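Local coordinates for protein dihydrofolate reductase (Schistosoma mansoni, PDB 3VCO) that catalyses the NADPH-dependent reduction of 7,8-dihydrofolate to tetrahydrofolate, a key step in folate metabolism and the supply of DNA precursors, at residues Q104-S108 and L109-I113; P166-W170 and D171-K175. All blocks are in the same frame, centred on the assembly; numbering follows the deposited sequence.

Contact 1 (Q104-S108 and L109-I113); sequences QVVPS and LNAAI
The flat group that meets the start of helix 109-116 is the Ser108 peptide carbonyl: Ala112 N donates to Ser108 O at 3.0 Å from a position tilted 20° out of the carbonyl plane. This is a serine N-cap at a strand-to-helix junction, the beginning of the beta-alpha-beta crossover that runs from strand 104-106 through the helix to parallel strand 125-130. The capping bond itself goes from Ala111 N to Ser108 OG at 3.0 Å, with an N-H...O angle of 156°. With chi1 at 77°, OG sits between the backbone N and the carbonyl carbon, a setting that directs it back toward the amides at the start of the helix. Ser108 OG also touches Asn110 CB at 3.4 Å. Side chain and carbonyl of one residue therefore engage two consecutive helix amides. Pro107 adds a plain apolar contact, its CD lying 4.0 Å from Ala111 CB. Buried Val106, which also packs on Ile90 and Val92 of strand 88-92, faces the helix: its CB is 3.9 Å from Ala111 CB, while its CG2 branch lies 3.6 Å from Ala112 N and 3.9 Å from Ala112 CB.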
loop_
_atom_site.group_PDB
_atom_site.type_symbol
_atom_site.label_atom_id
_atom_site.label_comp_id
_atom_site.label_asym_id
_atom_site.label_seq_id
_atom_site.Cartn_x
_atom_site.Cartn_y
_atom_site.Cartn_z
ATOM N N GLN A 104 11.359 9.984 -4.350
ATOM C CA GLN A 104 10.903 10.626 -5.603
ATOM C C GLN A 104 9.532 11.282 -5.445
ATOM O O GLN A 104 8.637 10.736 -4.818
ATOM C CB GLN A 104 10.807 9.606 -6.739
ATOM C CG GLN A 104 12.056 8.701 -6.882
ATOM C CD GLN A 104 13.262 9.482 -7.362
ATOM O OE1 GLN A 104 13.178 10.215 -8.335
ATOM N NE2 GLN A 104 14.374 9.370 -6.643
ATOM N N VAL A 105 9.386 12.469 -6.005
ATOM C CA VAL A 105 8.109 13.163 -5.983
ATOM C C VAL A 105 7.672 13.381 -7.410
ATOM O O VAL A 105 8.462 13.899 -8.182
ATOM C CB VAL A 105 8.272 14.534 -5.323
ATOM C CG1 VAL A 105 6.961 15.302 -5.385
ATOM C CG2 VAL A 105 8.793 14.365 -3.859
ATOM N N VAL A 106 6.466 12.934 -7.783
ATOM C CA VAL A 106 5.970 13.081 -9.153
ATOM C C VAL A 106 4.507 13.559 -9.101
ATOM O O VAL A 106 3.855 13.400 -8.081
ATOM C CB VAL A 106 6.058 11.743 -9.924
ATOM C CG1 VAL A 106 7.519 11.213 -9.961
ATOM C CG2 VAL A 106 5.145 10.712 -9.279
ATOM N N PRO A 107 4.006 14.210 -10.174
ATOM C CA PRO A 107 2.677 14.822 -10.062
ATOM C C PRO A 107 1.523 13.834 -10.197
ATOM O O PRO A 107 0.382 14.189 -9.847
ATOM C CB PRO A 107 2.633 15.797 -11.246
ATOM C CG PRO A 107 3.584 15.209 -12.240
ATOM C CD PRO A 107 4.677 14.564 -11.438
ATOM N N SER A 108 1.795 12.625 -10.681
ATOM C CA SER A 108 0.703 11.712 -10.994
ATOM C C SER A 108 1.133 10.261 -10.879
ATOM O O SER A 108 2.319 9.952 -10.872
ATOM C CB SER A 108 0.109 11.996 -12.385
ATOM O OG SER A 108 0.958 11.492 -13.410
ATOM N N LEU A 109 0.155 9.377 -10.747
ATOM C CA LEU A 109 0.416 7.934 -10.800
ATOM C C LEU A 109 1.031 7.521 -12.137
ATOM O O LEU A 109 1.922 6.665 -12.167
ATOM C CB LEU A 109 -0.884 7.157 -10.577
ATOM C CG LEU A 109 -0.726 5.641 -10.480
ATOM C CD1 LEU A 109 0.197 5.310 -9.263
ATOM C CD2 LEU A 109 -2.072 5.029 -10.304
ATOM N N ASN A 110 0.521 8.100 -13.226
ATOM C CA ASN A 110 1.083 7.910 -14.557
ATOM C C ASN A 110 2.558 8.086 -14.452
ATOM O O ASN A 110 3.334 7.227 -14.869
ATOM C CB ASN A 110 0.563 8.954 -15.581
ATOM C CG ASN A 110 -0.679 8.497 -16.275
ATOM O OD1 ASN A 110 -1.063 7.353 -16.088
ATOM N ND2 ASN A 110 -1.333 9.374 -17.083
ATOM N N ALA A 111 2.936 9.221 -13.875
ATOM C CA ALA A 111 4.324 9.588 -13.813
ATOM C C ALA A 111 5.134 8.656 -12.896
ATOM O O ALA A 111 6.292 8.380 -13.188
ATOM C CB ALA A 111 4.493 11.082 -13.468
ATOM N N ALA A 112 4.534 8.166 -11.807
ATOM C CA ALA A 112 5.252 7.224 -10.942
ATOM C C ALA A 112 5.579 5.954 -11.735
ATOM O O ALA A 112 6.677 5.444 -11.640
ATOM C CB ALA A 112 4.442 6.868 -9.703
ATOM N N ILE A 113 4.619 5.447 -12.501
ATOM C CA ILE A 113 4.857 4.214 -13.281
ATOM C C ILE A 113 5.883 4.423 -14.393
ATOM O O ILE A 113 6.777 3.588 -14.604
ATOM C CB ILE A 113 3.555 3.625 -13.827
ATOM C CG1 ILE A 113 2.620 3.300 -12.665
ATOM C CG2 ILE A 113 3.805 2.363 -14.657
ATOM C CD1 ILE A 113 3.266 2.425 -11.592
#

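Contact 2 (P166-W170 and D171-K175); sequences PKVDW and DKLKK
Overlapping beta turns, 169-172 and 170-173, bring Asp169 against Lys172 and Trp170 against Leu173. The evidence is in the backbone bonds: Lys172 N donates to Asp169 O at 2.9 Å, from above the carbonyl plane (48° out of it), and Leu173 N gives a weak bond to Trp170 O at 3.1 Å. Leu173 N also reaches Asp169 O, again weakly, so that this carbonyl takes two amides.

Asp169, Asp171 and Lys172 form a salt-bridge network. Lys172 NZ binds Asp171 OD2 at 2.9 Å, approaching from above the carboxylate plane, and makes a long ionic contact of 3.6 Å with Asp169 OD1. The lysine chain is extended as far as CE and bends only at chi4 (58°); Lys172 CD comes 3.1 Å from Asp169 OD1, beyond the oxygen end of the carboxylate. The shared ammonium probably offsets the like charges of the two aspartates.

In the fold, these turns end the loop that follows strand 148-156 and deliver the chain to the short strand 174-175, which pairs antiparallel with strand 191-200. Leu173 is the joint: it packs on Tyr198 and Val200 of that strand, while its CD2 meets Val168 CG1 at 3.7 Å, the two side chains crossing at about a right angle. Leu173 CD1 lies at the edge of the Trp170 indole, near the ring plane, 4.0 Å from Trp170 CD1. Val168 O stands 3.8 Å above one face of the Trp170 indole, offset toward the rim, and Trp170 also stacks with the ring of Trp33.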
loop_
_atom_site.group_PDB
_atom_site.type_symbol
_atom_site.label_atom_id
_atom_site.label_comp_id
_atom_site.label_asym_id
_atom_site.label_seq_id
_atom_site.Cartn_x
_atom_site.Cartn_y
_atom_site.Cartn_z
ATOM N N PRO A 166 -12.420 2.626 -2.414
ATOM C CA PRO A 166 -13.148 2.648 -3.695
ATOM C C PRO A 166 -13.999 1.401 -3.824
ATOM O O PRO A 166 -13.701 0.425 -3.160
ATOM C CB PRO A 166 -12.019 2.652 -4.740
ATOM C CG PRO A 166 -10.904 3.348 -4.059
ATOM C CD PRO A 166 -11.001 2.993 -2.566
ATOM N N LYS A 167 -15.073 1.443 -4.608
ATOM C CA LYS A 167 -15.915 0.263 -4.783
ATOM C C LYS A 167 -15.140 -0.908 -5.395
ATOM O O LYS A 167 -14.377 -0.744 -6.345
ATOM C CB LYS A 167 -17.155 0.569 -5.634
ATOM C CG LYS A 167 -17.875 1.863 -5.283
ATOM C CD LYS A 167 -18.184 1.985 -3.795
ATOM C CE LYS A 167 -19.105 3.185 -3.561
ATOM N NZ LYS A 167 -18.682 4.376 -4.364
ATOM N N VAL A 168 -15.320 -2.086 -4.808
ATOM C CA VAL A 168 -14.764 -3.330 -5.332
ATOM C C VAL A 168 -15.923 -4.313 -5.197
ATOM O O VAL A 168 -16.722 -4.185 -4.256
ATOM C CB VAL A 168 -13.621 -3.861 -4.445
ATOM C CG1 VAL A 168 -12.942 -5.028 -5.119
ATOM C CG2 VAL A 168 -12.613 -2.776 -4.140
ATOM N N ASP A 169 -16.042 -5.285 -6.101
ATOM C CA ASP A 169 -16.997 -6.381 -5.846
ATOM C C ASP A 169 -16.295 -7.536 -5.113
ATOM O O ASP A 169 -15.681 -8.426 -5.744
ATOM C CB ASP A 169 -17.732 -6.833 -7.113
ATOM C CG ASP A 169 -16.820 -6.945 -8.311
ATOM O OD1 ASP A 169 -17.264 -7.537 -9.324
ATOM O OD2 ASP A 169 -15.670 -6.444 -8.244
ATOM N N TRP A 170 -16.344 -7.484 -3.775
ATOM C CA TRP A 170 -15.549 -8.395 -2.947
ATOM C C TRP A 170 -15.988 -9.832 -3.147
ATOM O O TRP A 170 -15.206 -10.758 -2.915
ATOM C CB TRP A 170 -15.671 -8.081 -1.462
ATOM C CG TRP A 170 -15.678 -6.648 -1.102
ATOM C CD1 TRP A 170 -14.624 -5.789 -1.129
ATOM C CD2 TRP A 170 -16.794 -5.913 -0.594
ATOM N NE1 TRP A 170 -15.024 -4.548 -0.693
ATOM C CE2 TRP A 170 -16.351 -4.600 -0.354
ATOM C CE3 TRP A 170 -18.133 -6.237 -0.329
ATOM C CZ2 TRP A 170 -17.201 -3.600 0.139
ATOM C CZ3 TRP A 170 -18.984 -5.248 0.161
ATOM C CH2 TRP A 170 -18.481 -3.967 0.466
ATOM N N ASP A 171 -17.250 -10.000 -3.552
ATOM C CA ASP A 171 -17.808 -11.317 -3.825
ATOM C C ASP A 171 -17.012 -12.039 -4.918
ATOM O O ASP A 171 -16.914 -13.269 -4.923
ATOM C CB ASP A 171 -19.294 -11.223 -4.195
ATOM C CG ASP A 171 -19.588 -10.118 -5.194
ATOM O OD1 ASP A 171 -19.060 -9.001 -5.008
ATOM O OD2 ASP A 171 -20.357 -10.360 -6.156
ATOM N N LYS A 172 -16.426 -11.266 -5.830
ATOM C CA LYS A 172 -15.662 -11.834 -6.933
ATOM C C LYS A 172 -14.148 -11.850 -6.687
ATOM O O LYS A 172 -13.400 -12.427 -7.472
ATOM C CB LYS A 172 -16.007 -11.101 -8.224
ATOM C CG LYS A 172 -17.497 -11.265 -8.594
ATOM C CD LYS A 172 -17.847 -10.575 -9.905
ATOM C CE LYS A 172 -19.348 -10.538 -10.132
ATOM N NZ LYS A 172 -20.052 -9.845 -9.010
ATOM N N LEU A 173 -13.701 -11.222 -5.601
ATOM C CA LEU A 173 -12.280 -11.247 -5.256
ATOM C C LEU A 173 -11.826 -12.692 -5.074
ATOM O O LEU A 173 -12.546 -13.528 -4.518
ATOM C CB LEU A 173 -11.997 -10.454 -3.988
ATOM C CG LEU A 173 -12.122 -8.923 -4.018
ATOM C CD1 LEU A 173 -11.894 -8.354 -2.630
ATOM C CD2 LEU A 173 -11.196 -8.260 -5.007
ATOM N N LYS A 174 -10.640 -13.000 -5.566
ATOM C CA LYS A 174 -10.121 -14.361 -5.466
ATOM C C LYS A 174 -9.131 -14.349 -4.313
ATOM O O LYS A 174 -8.138 -13.629 -4.337
ATOM C CB LYS A 174 -9.451 -14.790 -6.778
ATOM C CG LYS A 174 -10.447 -15.158 -7.869
ATOM C CD LYS A 174 -10.012 -14.698 -9.275
ATOM C CE LYS A 174 -8.575 -15.091 -9.635
ATOM N NZ LYS A 174 -8.001 -14.216 -10.723
ATOM N N LYS A 175 -9.451 -15.099 -3.275
ATOM C CA LYS A 175 -8.639 -15.125 -2.072
ATOM C C LYS A 175 -7.364 -15.893 -2.387
ATOM O O LYS A 175 -7.413 -16.980 -2.993
ATOM C CB LYS A 175 -9.420 -15.818 -0.948
ATOM C CG LYS A 175 -8.755 -15.776 0.397
ATOM C CD LYS A 175 -9.077 -14.497 1.135
ATOM C CE LYS A 175 -8.736 -14.624 2.615
ATOM N NZ LYS A 175 -9.927 -14.450 3.493
#

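Contact 1 and contact 2 come in series along the chain, with centres about 26 Å apart and nearest atoms about 11 Å apart, so they do not touch. Both reach the same mixed sheet, at different parts of it. Residues 104-113 join strand 104-106, paired in parallel with 88-92, to helix 109-116; residues 166-175 lead into strand 174-175, antiparallel to 191-200. Between them the chain forms strand 125-130, helix 134-142 and strand 148-156. Contact 1 adjoins that helix at Glu139, predicted to bind NADP(+), through Leu109. In contact 2 the Val168 side chain is about 8 Å from that of Tyr137, another predicted site residue, and Pro166, opening segment 166-170, packs on the helix.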